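Local coordinates for protein concanavalin B (Canavalia ensiformis, PDB 6CAF) that may act as a carbohydrate-binding seed protein, built on the glycosyl hydrolase family 18 fold of the chitinases, at residues 89-92 / 93-97; 122-125 / 126-130; 129-133 / 134-138; 161-164 / 165-168; 192-195 / 196-199. All coordinates share one frame; numbering follows the deposited sequence.

Contact 1. Residues 89-92 / 93-97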
loop_
_atom_site.group_PDB
_atom_site.type_symbol
_atom_site.label_atom_id
_atom_site.label_comp_id
_atom_site.label_asym_id
_atom_site.label_seq_id
_atom_site.Cartn_x
_atom_site.Cartn_y
_atom_site.Cartn_z
ATOM N N PHE A 89 10.845 -7.801 17.073
ATOM C CA PHE A 89 12.134 -8.248 16.515
ATOM C C PHE A 89 12.404 -7.514 15.195
ATOM O O PHE A 89 13.544 -7.377 14.775
ATOM C CB PHE A 89 12.188 -9.797 16.314
ATOM C CG PHE A 89 11.645 -10.293 14.950
ATOM C CD1 PHE A 89 12.468 -10.402 13.832
ATOM C CD2 PHE A 89 10.337 -10.719 14.829
ATOM C CE1 PHE A 89 11.975 -10.877 12.628
ATOM C CE2 PHE A 89 9.835 -11.178 13.623
ATOM C CZ PHE A 89 10.645 -11.256 12.523
ATOM N N LEU A 90 11.341 -7.013 14.556
ATOM C CA LEU A 90 11.496 -6.339 13.276
ATOM C C LEU A 90 12.070 -4.936 13.352
ATOM O O LEU A 90 12.480 -4.382 12.333
ATOM C CB LEU A 90 10.174 -6.329 12.502
ATOM C CG LEU A 90 9.675 -7.681 12.004
ATOM C CD1 LEU A 90 8.217 -7.603 11.609
ATOM C CD2 LEU A 90 10.509 -8.194 10.849
ATOM N N GLU A 91 12.180 -4.379 14.556
ATOM C CA GLU A 91 12.653 -3.010 14.684
ATOM C C GLU A 91 13.962 -2.762 13.956
ATOM O O GLU A 91 14.078 -1.804 13.184
ATOM C CB GLU A 91 12.821 -2.644 16.145
ATOM C CG GLU A 91 13.311 -1.221 16.394
ATOM C CD GLU A 91 13.627 -0.922 17.849
ATOM O OE1 GLU A 91 12.825 -1.285 18.737
ATOM O OE2 GLU A 91 14.642 -0.251 18.093
ATOM N N SER A 92 14.961 -3.612 14.196
ATOM C CA SER A 92 16.267 -3.362 13.591
ATOM C C SER A 92 16.191 -3.456 12.049
ATOM O O SER A 92 16.855 -2.693 11.351
ATOM C CB SER A 92 17.314 -4.345 14.135
ATOM O OG SER A 92 16.968 -5.665 13.785
ATOM N N GLN A 93 15.382 -4.371 11.526
ATOM C CA GLN A 93 15.236 -4.534 10.091
ATOM C C GLN A 93 14.533 -3.337 9.472
ATOM O O GLN A 93 14.910 -2.861 8.389
ATOM C CB GLN A 93 14.503 -5.831 9.729
ATOM C CG GLN A 93 15.306 -7.072 10.050
ATOM C CD GLN A 93 14.559 -8.352 9.803
ATOM O OE1 GLN A 93 14.127 -8.633 8.674
ATOM N NE2 GLN A 93 14.442 -9.173 10.848
ATOM N N ILE A 94 13.518 -2.827 10.162
ATOM C CA ILE A 94 12.840 -1.641 9.694
ATOM C C ILE A 94 13.821 -0.472 9.595
ATOM O O ILE A 94 13.881 0.255 8.601
ATOM C CB ILE A 94 11.680 -1.300 10.639
ATOM C CG1 ILE A 94 10.580 -2.340 10.465
ATOM C CG2 ILE A 94 11.157 0.106 10.393
ATOM C CD1 ILE A 94 9.545 -2.337 11.567
ATOM N N LYS A 95 14.600 -0.276 10.651
ATOM C CA LYS A 95 15.520 0.840 10.683
ATOM C C LYS A 95 16.603 0.705 9.616
ATOM O O LYS A 95 16.955 1.703 8.987
ATOM C CB LYS A 95 16.107 1.010 12.077
ATOM C CG LYS A 95 15.036 1.560 13.020
ATOM C CD LYS A 95 15.460 1.677 14.463
ATOM C CE LYS A 95 14.421 2.462 15.240
ATOM N NZ LYS A 95 14.778 2.522 16.668
ATOM N N GLU A 96 17.069 -0.519 9.334
ATOM C CA GLU A 96 18.046 -0.683 8.236
ATOM C C GLU A 96 17.410 -0.425 6.884
ATOM O O GLU A 96 18.034 0.199 6.013
ATOM C CB GLU A 96 18.824 -2.024 8.219
ATOM C CG GLU A 96 18.064 -3.342 8.383
ATOM C CD GLU A 96 19.009 -4.524 8.667
ATOM O OE1 GLU A 96 20.194 -4.249 8.955
ATOM O OE2 GLU A 96 18.602 -5.726 8.610
ATOM N N CYS A 97 16.169 -0.869 6.709
ATOM C CA CYS A 97 15.436 -0.520 5.488
ATOM C C CYS A 97 15.433 0.980 5.293
ATOM O O CYS A 97 15.687 1.490 4.188
ATOM C CB CYS A 97 13.985 -1.018 5.578
ATOM S SG CYS A 97 13.744 -2.807 5.468
HETATM O O HOH W 1 18.730 -5.935 11.322
#
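E91 and K95 lie side by side on the first turns of helix 91-99, the helix of a beta-alpha-beta unit in the TIM barrel of this family 18 protein. Both side chains point the same way. E91 leaves with CG anti to its backbone N (chi1 -180°), and K95 stays extended to its end. The ammonium NZ of K95 meets OE2 of E91 at 3.1 Å in a salt bridge. It comes from above the carboxylate plane. Both ends have further partners at K145: its N bonds OE1 of E91, and its O accepts from NZ of K95.

Q93 turns its amide 55° against the ring plane of F89, with NE2 3.5 Å from CE1 of F89. OE1 of Q93 is bonded to the N of R45, on helix 44-49. On the buried side CB of L90 touches CD1 of I94 at 4.1 Å. C97 adds a covalent tie to helix 44-49 through its disulfide with C48. Backbone bonds from I94, K95 and E96 to L90, E91 and S92 carry the helix. For one of two E96 conformers, a water 3.0 Å from OG of S92 also gives a weak bond to OE2 of E96.

Contact 2. Residues 122-125 / 126-130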
loop_
_atom_site.group_PDB
_atom_site.type_symbol
_atom_site.label_atom_id
_atom_site.label_comp_id
_atom_site.label_asym_id
_atom_site.label_seq_id
_atom_site.Cartn_x
_atom_site.Cartn_y
_atom_site.Cartn_z
ATOM N N TYR A 122 -13.447 6.859 18.019
ATOM C CA TYR A 122 -12.437 5.826 17.905
ATOM C C TYR A 122 -11.423 6.170 16.822
ATOM O O TYR A 122 -10.251 5.815 16.915
ATOM C CB TYR A 122 -13.038 4.461 17.643
ATOM C CG TYR A 122 -12.024 3.335 17.675
ATOM C CD1 TYR A 122 -11.502 2.876 18.860
ATOM C CD2 TYR A 122 -11.581 2.749 16.494
ATOM C CE1 TYR A 122 -10.575 1.849 18.887
ATOM C CE2 TYR A 122 -10.651 1.729 16.511
ATOM C CZ TYR A 122 -10.167 1.282 17.710
ATOM O OH TYR A 122 -9.292 0.213 17.697
ATOM N N ALA A 123 -11.877 6.843 15.772
ATOM C CA ALA A 123 -10.936 7.257 14.741
ATOM C C ALA A 123 -9.828 8.111 15.332
ATOM O O ALA A 123 -8.675 7.989 14.920
ATOM C CB ALA A 123 -11.670 8.004 13.633
ATOM N N LYS A 124 -10.168 9.004 16.270
ATOM C CA LYS A 124 -9.126 9.769 16.950
ATOM C C LYS A 124 -8.254 8.883 17.839
ATOM O O LYS A 124 -7.015 8.964 17.798
ATOM C CB LYS A 124 -9.746 10.920 17.742
ATOM C CG LYS A 124 -8.777 11.723 18.582
ATOM C CD LYS A 124 -7.652 12.305 17.751
ATOM C CE LYS A 124 -6.811 13.250 18.587
ATOM N NZ LYS A 124 -5.600 13.689 17.848
ATOM N N ASP A 125 -8.870 8.002 18.610
ATOM C CA ASP A 125 -8.119 7.093 19.472
ATOM C C ASP A 125 -7.125 6.274 18.612
ATOM O O ASP A 125 -5.959 6.085 18.978
ATOM C CB ASP A 125 -9.043 6.083 20.175
ATOM C CG ASP A 125 -9.943 6.645 21.229
ATOM O OD1 ASP A 125 -9.741 7.764 21.688
ATOM O OD2 ASP A 125 -10.851 5.876 21.630
ATOM N N LEU A 126 -7.595 5.733 17.492
ATOM C CA LEU A 126 -6.769 4.903 16.646
ATOM C C LEU A 126 -5.664 5.727 15.988
ATOM O O LEU A 126 -4.524 5.262 15.877
ATOM C CB LEU A 126 -7.643 4.187 15.607
ATOM C CG LEU A 126 -6.926 3.194 14.709
ATOM C CD1 LEU A 126 -6.290 2.066 15.481
ATOM C CD2 LEU A 126 -7.862 2.656 13.637
ATOM N N ALA A 127 -5.992 6.927 15.512
ATOM C CA ALA A 127 -4.948 7.759 14.941
ATOM C C ALA A 127 -3.848 8.033 15.960
ATOM O O ALA A 127 -2.657 7.984 15.639
ATOM C CB ALA A 127 -5.563 9.057 14.443
ATOM N N GLU A 128 -4.236 8.335 17.190
ATOM C CA GLU A 128 -3.268 8.565 18.248
ATOM C C GLU A 128 -2.446 7.321 18.530
ATOM O O GLU A 128 -1.230 7.394 18.711
ATOM C CB GLU A 128 -3.964 9.048 19.526
ATOM C CG GLU A 128 -4.444 10.502 19.431
ATOM C CD GLU A 128 -3.318 11.509 19.471
ATOM O OE1 GLU A 128 -2.375 11.318 20.308
ATOM O OE2 GLU A 128 -3.359 12.535 18.765
ATOM N N TYR A 129 -3.121 6.186 18.587
ATOM C CA TYR A 129 -2.413 4.915 18.768
ATOM C C TYR A 129 -1.365 4.697 17.675
ATOM O O TYR A 129 -0.193 4.341 17.963
ATOM C CB TYR A 129 -3.417 3.767 18.817
ATOM C CG TYR A 129 -2.812 2.379 18.620
ATOM C CD1 TYR A 129 -2.276 1.659 19.620
ATOM C CD2 TYR A 129 -2.801 1.830 17.342
ATOM C CE1 TYR A 129 -1.738 0.361 19.369
ATOM C CE2 TYR A 129 -2.291 0.613 17.059
ATOM C CZ TYR A 129 -1.770 -0.144 18.043
ATOM O OH TYR A 129 -1.281 -1.379 17.539
ATOM N N LEU A 130 -1.776 4.918 16.428
ATOM C CA LEU A 130 -0.832 4.750 15.342
ATOM C C LEU A 130 0.358 5.692 15.485
ATOM O O LEU A 130 1.522 5.312 15.264
ATOM C CB LEU A 130 -1.516 4.906 13.998
ATOM C CG LEU A 130 -2.573 3.840 13.693
ATOM C CD1 LEU A 130 -3.391 4.236 12.497
ATOM C CD2 LEU A 130 -1.929 2.494 13.457
#
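NZ of K124 bonds OE2 of E128 at 2.7 Å, a short salt bridge between residues one helical turn apart. The ammonium comes to the anti side of that oxygen, 24° out of the carboxylate plane. Both chains bend to meet. K124 turns at its second torsion (chi2 57°), and E128 folds at its own (chi2 -72°). The bend in E128 carries its carboxylate back to NZ of K124. CG of E128, placed by chi1, lies 3.7 Å from CE of K124, so methylene packing accompanies the charge pair.

A second pair lies on the buried side of the helix. The ring of Y122 passes L126 at a slant, with CE2 of Y122 4.0 Å from CB of L126. CD2 of L126 is near the same ring carbon. The hydroxyl of Y122 is held outside this helix, by O of I68 and N of G65, which anchors the far end of the ring. Between these two pairs the backbone runs as regular alpha helix. The bond from N of L126 to O of Y122 is 2.7 Å long, and A127, E128 and Y129 repeat the pattern.

Helix 120-135 is one of the outer helices of the TIM barrel. Y122 and L126 pack on F64 of strand 55-64, and Y129 packs on L61 of the same strand. A127 and E128 touch I174 of the neighbouring helix 164-178.

Contact 3. Residues 129-133 / 134-138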
loop_
_atom_site.group_PDB
_atom_site.type_symbol
_atom_site.label_atom_id
_atom_site.label_comp_id
_atom_site.label_asym_id
_atom_site.label_seq_id
_atom_site.Cartn_x
_atom_site.Cartn_y
_atom_site.Cartn_z
ATOM N N TYR A 129 -3.121 6.186 18.587
ATOM C CA TYR A 129 -2.413 4.915 18.768
ATOM C C TYR A 129 -1.365 4.697 17.675
ATOM O O TYR A 129 -0.193 4.341 17.963
ATOM C CB TYR A 129 -3.417 3.767 18.817
ATOM C CG TYR A 129 -2.812 2.379 18.620
ATOM C CD1 TYR A 129 -2.276 1.659 19.620
ATOM C CD2 TYR A 129 -2.801 1.830 17.342
ATOM C CE1 TYR A 129 -1.738 0.361 19.369
ATOM C CE2 TYR A 129 -2.291 0.613 17.059
ATOM C CZ TYR A 129 -1.770 -0.144 18.043
ATOM O OH TYR A 129 -1.281 -1.379 17.539
ATOM N N LEU A 130 -1.776 4.918 16.428
ATOM C CA LEU A 130 -0.832 4.750 15.342
ATOM C C LEU A 130 0.358 5.692 15.485
ATOM O O LEU A 130 1.522 5.312 15.264
ATOM C CB LEU A 130 -1.516 4.906 13.998
ATOM C CG LEU A 130 -2.573 3.840 13.693
ATOM C CD1 LEU A 130 -3.391 4.236 12.497
ATOM C CD2 LEU A 130 -1.929 2.494 13.457
ATOM N N HIS A 131 0.077 6.930 15.874
ATOM C CA HIS A 131 1.144 7.870 16.014
ATOM C C HIS A 131 2.105 7.512 17.169
ATOM O O HIS A 131 3.329 7.493 16.986
ATOM C CB HIS A 131 0.587 9.281 16.192
ATOM C CG HIS A 131 1.653 10.301 16.226
ATOM N ND1 HIS A 131 2.036 10.938 17.377
ATOM C CD2 HIS A 131 2.463 10.760 15.251
ATOM C CE1 HIS A 131 3.012 11.779 17.114
ATOM N NE2 HIS A 131 3.300 11.681 15.829
ATOM N N THR A 132 1.528 7.240 18.338
ATOM C CA THR A 132 2.297 6.953 19.511
ATOM C C THR A 132 3.156 5.718 19.345
ATOM O O THR A 132 4.320 5.689 19.768
ATOM C CB THR A 132 1.369 6.812 20.735
ATOM O OG1 THR A 132 0.677 8.040 20.922
ATOM C CG2 THR A 132 2.120 6.375 21.951
ATOM N N TYR A 133 2.567 4.689 18.738
ATOM C CA TYR A 133 3.183 3.375 18.731
ATOM C C TYR A 133 3.871 3.005 17.427
ATOM O O TYR A 133 4.665 2.058 17.438
ATOM C CB TYR A 133 2.189 2.302 19.164
ATOM C CG TYR A 133 1.793 2.435 20.591
ATOM C CD1 TYR A 133 2.617 1.969 21.611
ATOM C CD2 TYR A 133 0.620 3.053 20.956
ATOM C CE1 TYR A 133 2.277 2.117 22.945
ATOM C CE2 TYR A 133 0.280 3.215 22.298
ATOM C CZ TYR A 133 1.088 2.722 23.293
ATOM O OH TYR A 133 0.735 2.894 24.625
ATOM N N PHE A 134 3.605 3.707 16.326
ATOM C CA PHE A 134 4.232 3.404 15.056
ATOM C C PHE A 134 4.924 4.539 14.334
ATOM O O PHE A 134 5.730 4.254 13.444
ATOM C CB PHE A 134 3.227 2.772 14.065
ATOM C CG PHE A 134 2.723 1.410 14.471
ATOM C CD1 PHE A 134 3.440 0.283 14.221
ATOM C CD2 PHE A 134 1.533 1.281 15.089
ATOM C CE1 PHE A 134 2.959 -0.949 14.574
ATOM C CE2 PHE A 134 1.018 0.062 15.433
ATOM C CZ PHE A 134 1.715 -1.061 15.164
ATOM N N LEU A 135 4.633 5.795 14.656
ATOM C CA LEU A 135 5.068 6.879 13.794
ATOM C C LEU A 135 6.029 7.876 14.429
ATOM O O LEU A 135 6.427 8.837 13.751
ATOM C CB LEU A 135 3.868 7.651 13.231
ATOM C CG LEU A 135 2.903 6.833 12.366
ATOM C CD1 LEU A 135 1.636 7.625 12.090
ATOM C CD2 LEU A 135 3.561 6.447 11.032
ATOM N N SER A 136 6.408 7.673 15.689
ATOM C CA SER A 136 7.122 8.730 16.392
ATOM C C SER A 136 8.220 8.305 17.333
ATOM O O SER A 136 8.830 9.163 17.959
ATOM C CB SER A 136 6.110 9.540 17.204
ATOM O OG SER A 136 5.483 8.729 18.189
ATOM N N GLU A 137 8.476 7.008 17.416
ATOM C CA GLU A 137 9.361 6.428 18.424
ATOM C C GLU A 137 8.999 6.844 19.869
ATOM O O GLU A 137 9.847 6.860 20.749
ATOM C CB GLU A 137 10.822 6.786 18.130
ATOM C CG GLU A 137 11.409 6.114 16.920
ATOM C CD GLU A 137 12.905 6.312 16.790
ATOM O OE1 GLU A 137 13.676 5.539 17.401
ATOM O OE2 GLU A 137 13.293 7.231 16.058
ATOM N N ARG A 138 7.742 7.172 20.123
ATOM C CA ARG A 138 7.352 7.703 21.428
ATOM C C ARG A 138 7.294 6.603 22.490
ATOM O O ARG A 138 7.698 6.829 23.642
ATOM C CB ARG A 138 6.008 8.425 21.304
ATOM C CG ARG A 138 5.451 9.059 22.586
ATOM C CD ARG A 138 6.378 10.092 23.197
ATOM N NE ARG A 138 5.839 10.653 24.440
ATOM C CZ ARG A 138 5.845 10.023 25.610
ATOM N NH1 ARG A 138 6.384 8.817 25.701
ATOM N NH2 ARG A 138 5.324 10.595 26.697
HETATM O O HOH W 2 6.055 5.519 17.583
#
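H131 and S136 meet by the last part of helix 120-135, an outer helix of the TIM barrel, which has a wider pi-type turn at 131-133. Hydrogen bonds gather on O of H131. It accepts OG of S136 at 2.8 Å and N of L135 at 3.2 Å. The two donors reach it from opposite faces of the carbonyl plane. The S136 hydroxyl thus takes up a carbonyl of this wider turn. It does so with OG between its own backbone N and carbonyl carbon (chi1 63°). A water close by accepts from N of S136 at 2.9 Å.

The rings take part in several contacts. CB of S136 sits over one face of the H131 imidazole in a CH-pi contact, 4.0 Å from the ring centroid. The H131 ring also stacks with that of Y178. F134 and Y129 form an oblique aromatic pair, with planes at 74° and centroids 5.8 Å apart. The hydroxyl of Y129 approaches F134 at the ring edge.

Apolar packing faces the barrel. F134 and L130 both touch L106 of strand 103-109, and F134 also packs on P142 and L143. Within the turn, CD2 of L130 lies 4.0 Å from CD2 of F134.

Contact 4. Residues 161-164 / 165-168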
loop_
_atom_site.group_PDB
_atom_site.type_symbol
_atom_site.label_atom_id
_atom_site.label_comp_id
_atom_site.label_asym_id
_atom_site.label_seq_id
_atom_site.Cartn_x
_atom_site.Cartn_y
_atom_site.Cartn_z
ATOM N N GLU A 161 -18.206 1.042 5.737
ATOM C CA GLU A 161 -17.555 2.073 4.977
ATOM C C GLU A 161 -17.412 3.352 5.745
ATOM O O GLU A 161 -16.791 4.264 5.243
ATOM C CB GLU A 161 -18.280 2.349 3.650
ATOM C CG GLU A 161 -19.291 3.464 3.620
ATOM C CD GLU A 161 -20.630 2.967 4.032
ATOM O OE1 GLU A 161 -20.670 1.882 4.666
ATOM O OE2 GLU A 161 -21.643 3.625 3.730
ATOM N N LEU A 162 -17.991 3.448 6.951
ATOM C CA LEU A 162 -17.967 4.705 7.659
ATOM C C LEU A 162 -16.630 4.917 8.366
ATOM O O LEU A 162 -15.900 3.982 8.657
ATOM C CB LEU A 162 -19.117 4.778 8.672
ATOM C CG LEU A 162 -20.521 4.869 8.084
ATOM C CD1 LEU A 162 -21.532 4.959 9.214
ATOM C CD2 LEU A 162 -20.687 6.038 7.157
ATOM N N ASN A 163 -16.339 6.183 8.648
ATOM C CA ASN A 163 -15.273 6.596 9.540
ATOM C C ASN A 163 -13.844 6.427 9.024
ATOM O O ASN A 163 -12.921 6.835 9.698
ATOM C CB ASN A 163 -15.435 5.983 10.930
ATOM C CG ASN A 163 -16.698 6.465 11.593
ATOM O OD1 ASN A 163 -16.850 7.659 11.815
ATOM N ND2 ASN A 163 -17.638 5.569 11.815
ATOM N N TRP A 164 -13.660 5.921 7.801
ATOM C CA TRP A 164 -12.313 5.900 7.224
ATOM C C TRP A 164 -11.849 7.308 6.890
ATOM O O TRP A 164 -10.658 7.637 7.028
ATOM C CB TRP A 164 -12.273 4.984 5.979
ATOM C CG TRP A 164 -12.642 3.592 6.335
ATOM C CD1 TRP A 164 -13.788 2.955 6.010
ATOM C CD2 TRP A 164 -11.919 2.712 7.195
ATOM N NE1 TRP A 164 -13.826 1.738 6.609
ATOM C CE2 TRP A 164 -12.693 1.568 7.360
ATOM C CE3 TRP A 164 -10.675 2.790 7.860
ATOM C CZ2 TRP A 164 -12.267 0.492 8.143
ATOM C CZ3 TRP A 164 -10.263 1.744 8.621
ATOM C CH2 TRP A 164 -11.065 0.612 8.765
ATOM N N ASP A 165 -12.781 8.152 6.454
ATOM C CA ASP A 165 -12.496 9.553 6.293
ATOM C C ASP A 165 -12.096 10.192 7.603
ATOM O O ASP A 165 -11.119 10.940 7.647
ATOM C CB ASP A 165 -13.636 10.331 5.588
ATOM C CG ASP A 165 -14.985 10.197 6.251
ATOM O OD1 ASP A 165 -15.212 9.357 7.142
ATOM O OD2 ASP A 165 -15.868 10.960 5.822
ATOM N N ASN A 166 -12.782 9.884 8.681
ATOM C CA ASN A 166 -12.415 10.436 9.973
ATOM C C ASN A 166 -11.021 9.965 10.416
ATOM O O ASN A 166 -10.242 10.746 10.945
ATOM C CB ASN A 166 -13.482 10.086 11.018
ATOM C CG ASN A 166 -14.771 10.827 10.780
ATOM O OD1 ASN A 166 -14.736 11.997 10.374
ATOM N ND2 ASN A 166 -15.913 10.160 11.011
ATOM N N LEU A 167 -10.712 8.692 10.196
ATOM C CA LEU A 167 -9.389 8.190 10.574
ATOM C C LEU A 167 -8.305 8.953 9.831
ATOM O O LEU A 167 -7.270 9.365 10.398
ATOM C CB LEU A 167 -9.314 6.695 10.318
ATOM C CG LEU A 167 -7.967 6.053 10.645
ATOM C CD1 LEU A 167 -7.543 6.241 12.079
ATOM C CD2 LEU A 167 -7.981 4.571 10.282
ATOM N N LEU A 168 -8.503 9.098 8.520
ATOM C CA LEU A 168 -7.570 9.839 7.712
ATOM C C LEU A 168 -7.439 11.291 8.186
ATOM O O LEU A 168 -6.316 11.805 8.319
ATOM C CB LEU A 168 -8.017 9.790 6.253
ATOM C CG LEU A 168 -7.164 10.595 5.298
ATOM C CD1 LEU A 168 -5.708 10.159 5.307
ATOM C CD2 LEU A 168 -7.777 10.521 3.900
HETATM O O HOH W 3 -15.502 6.611 5.363
HETATM O O HOH W 4 -17.680 8.510 7.857
#
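W164 and L167 form the packed side of the first turn of helix 164-178, an outer helix of the TIM barrel that follows strand 150-154. Their side chains lie alongside each other, pointing the same way, with CD2 of L167 4.0 Å from CZ3 of W164. L167 also packs on L126 of helix 120-135 and on F153 of that strand. The indole is fixed at its other end, where NE1 bonds O of D160.

The other side is polar and watered. ND2 of N166 gives a bond to OD1 of N163 at 2.8 Å. It uses a lone pair in the carbonyl plane, and OD1 lies almost in the amide plane of N166. This holds for one of two N166 conformers, so the bond is probably not permanent. One water links N of N163, at 2.8 Å, to OD1 of D165, at 2.7 Å. A second donates to O of E161.

N163 holds the N-cap position, but its side chain makes no capping bond. The amide pair ties two side chains across the turn, while water meets N of N163 and, weakly, N of D165. The D165 carboxylate near this end would probably be stabilised by the helix dipole.

Contact 5. Residues 192-195 / 196-199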
loop_
_atom_site.group_PDB
_atom_site.type_symbol
_atom_site.label_atom_id
_atom_site.label_comp_id
_atom_site.label_asym_id
_atom_site.label_seq_id
_atom_site.Cartn_x
_atom_site.Cartn_y
_atom_site.Cartn_z
ATOM N N SER A 192 -14.068 3.401 -9.706
ATOM C CA SER A 192 -14.359 4.642 -9.028
ATOM C C SER A 192 -15.829 4.987 -9.199
ATOM O O SER A 192 -16.358 4.829 -10.285
ATOM C CB SER A 192 -13.517 5.775 -9.616
ATOM O OG SER A 192 -13.807 7.005 -9.011
ATOM N N PRO A 193 -16.514 5.408 -8.146
ATOM C CA PRO A 193 -15.983 5.652 -6.793
ATOM C C PRO A 193 -15.845 4.373 -5.981
ATOM O O PRO A 193 -16.663 3.465 -6.082
ATOM C CB PRO A 193 -17.079 6.530 -6.180
ATOM C CG PRO A 193 -18.346 6.078 -6.874
ATOM C CD PRO A 193 -17.910 5.856 -8.286
ATOM N N ASP A 194 -14.827 4.304 -5.156
ATOM C CA ASP A 194 -14.627 3.133 -4.325
ATOM C C ASP A 194 -15.695 3.067 -3.247
ATOM O O ASP A 194 -15.969 4.051 -2.575
ATOM C CB ASP A 194 -13.249 3.136 -3.675
ATOM C CG ASP A 194 -12.947 1.844 -2.968
ATOM O OD1 ASP A 194 -12.585 0.874 -3.665
ATOM O OD2 ASP A 194 -13.066 1.801 -1.734
ATOM N N GLU A 195 -16.208 1.875 -2.992
ATOM C CA GLU A 195 -17.292 1.707 -2.007
ATOM C C GLU A 195 -16.891 2.046 -0.586
ATOM O O GLU A 195 -17.728 2.467 0.212
ATOM C CB GLU A 195 -17.800 0.254 -2.042
ATOM C CG GLU A 195 -18.397 -0.297 -0.746
ATOM C CD GLU A 195 -19.080 -1.651 -0.917
ATOM O OE1 GLU A 195 -18.554 -2.505 -1.681
ATOM O OE2 GLU A 195 -20.152 -1.860 -0.280
ATOM N N TYR A 196 -15.621 1.855 -0.258
ATOM C CA TYR A 196 -15.163 2.059 1.102
ATOM C C TYR A 196 -14.368 3.324 1.321
ATOM O O TYR A 196 -14.447 3.929 2.393
ATOM C CB TYR A 196 -14.351 0.853 1.583
ATOM C CG TYR A 196 -15.105 -0.418 1.487
ATOM C CD1 TYR A 196 -16.242 -0.617 2.247
ATOM C CD2 TYR A 196 -14.670 -1.450 0.665
ATOM C CE1 TYR A 196 -16.965 -1.799 2.161
ATOM C CE2 TYR A 196 -15.377 -2.636 0.566
ATOM C CZ TYR A 196 -16.524 -2.806 1.326
ATOM O OH TYR A 196 -17.218 -3.982 1.276
ATOM N N LEU A 197 -13.587 3.714 0.308
ATOM C CA LEU A 197 -12.618 4.768 0.466
ATOM C C LEU A 197 -12.974 6.056 -0.251
ATOM O O LEU A 197 -12.198 7.011 -0.167
ATOM C CB LEU A 197 -11.245 4.277 0.002
ATOM C CG LEU A 197 -10.535 3.326 0.963
ATOM C CD1 LEU A 197 -9.385 2.623 0.255
ATOM C CD2 LEU A 197 -10.068 4.090 2.183
ATOM N N ASP A 198 -14.106 6.148 -0.945
ATOM C CA ASP A 198 -14.354 7.371 -1.695
ATOM C C ASP A 198 -14.363 8.618 -0.818
ATOM O O ASP A 198 -13.755 9.626 -1.165
ATOM C CB ASP A 198 -15.612 7.330 -2.544
ATOM C CG ASP A 198 -15.642 8.456 -3.596
ATOM O OD1 ASP A 198 -14.682 8.592 -4.369
ATOM O OD2 ASP A 198 -16.626 9.206 -3.616
ATOM N N ASN A 199 -15.085 8.579 0.304
ATOM C CA ASN A 199 -15.123 9.780 1.148
ATOM C C ASN A 199 -13.717 10.136 1.635
ATOM O O ASN A 199 -13.334 11.316 1.660
ATOM C CB ASN A 199 -16.052 9.615 2.340
ATOM C CG ASN A 199 -17.488 9.719 1.972
ATOM O OD1 ASN A 199 -17.852 10.227 0.933
ATOM N ND2 ASN A 199 -18.323 9.312 2.890
HETATM O O HOH W 5 -13.133 6.532 -4.974
#
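The chain turns through D194 to L197 into helix 198-202, and N of D198 bonds O of D194 at 3.2 Å. OD2 of D194 takes two backbone N-H groups of the turn. It accepts N of L197 at 2.8 Å on its anti lone pair. N of Y196 comes to the same oxygen at 3.0 Å, from above the carboxylate plane. The other oxygen, OD1, is bonded to N of G189. D194 reaches the turn with CG anti to its backbone N (chi1 -172°). This is an Asx turn, in the loop that follows strand 183-186 of the TIM barrel.

E195 lies flat against Y196. CG of E195 stands over the centre of the ring in a CH-pi contact, 3.6 Å from the centroid. The carboxylate is stacked with the ring plane, 2° from parallel. P193, which follows a cis peptide bond, sets CB 3.5 Å from CG of D198. A water joins N of D194 to OD1 of D198, accepting from the first and donating to the second at 2.6 Å.

How the contacts relate
All five contacts are local and lie on the outer helices of one TIM barrel or the loops next to them. Contact 2 is the most buried, and contact 5 is a surface contact. Contacts 2 and 3 share helix 120-135, its earlier and later turns. Contacts 1 and 2 pair a lysine with a glutamate over one helical turn; contacts 4 and 5, at helix starts, rely on amide or carboxylate bonds and water. Contact 3 adds aromatic packing. A123 of contact 2 packs against L167 of contact 4, and E161 of contact 4 touches Y196 of contact 5. Contacts 1 and 3 meet through a long, weak ion pair of K95 and E137.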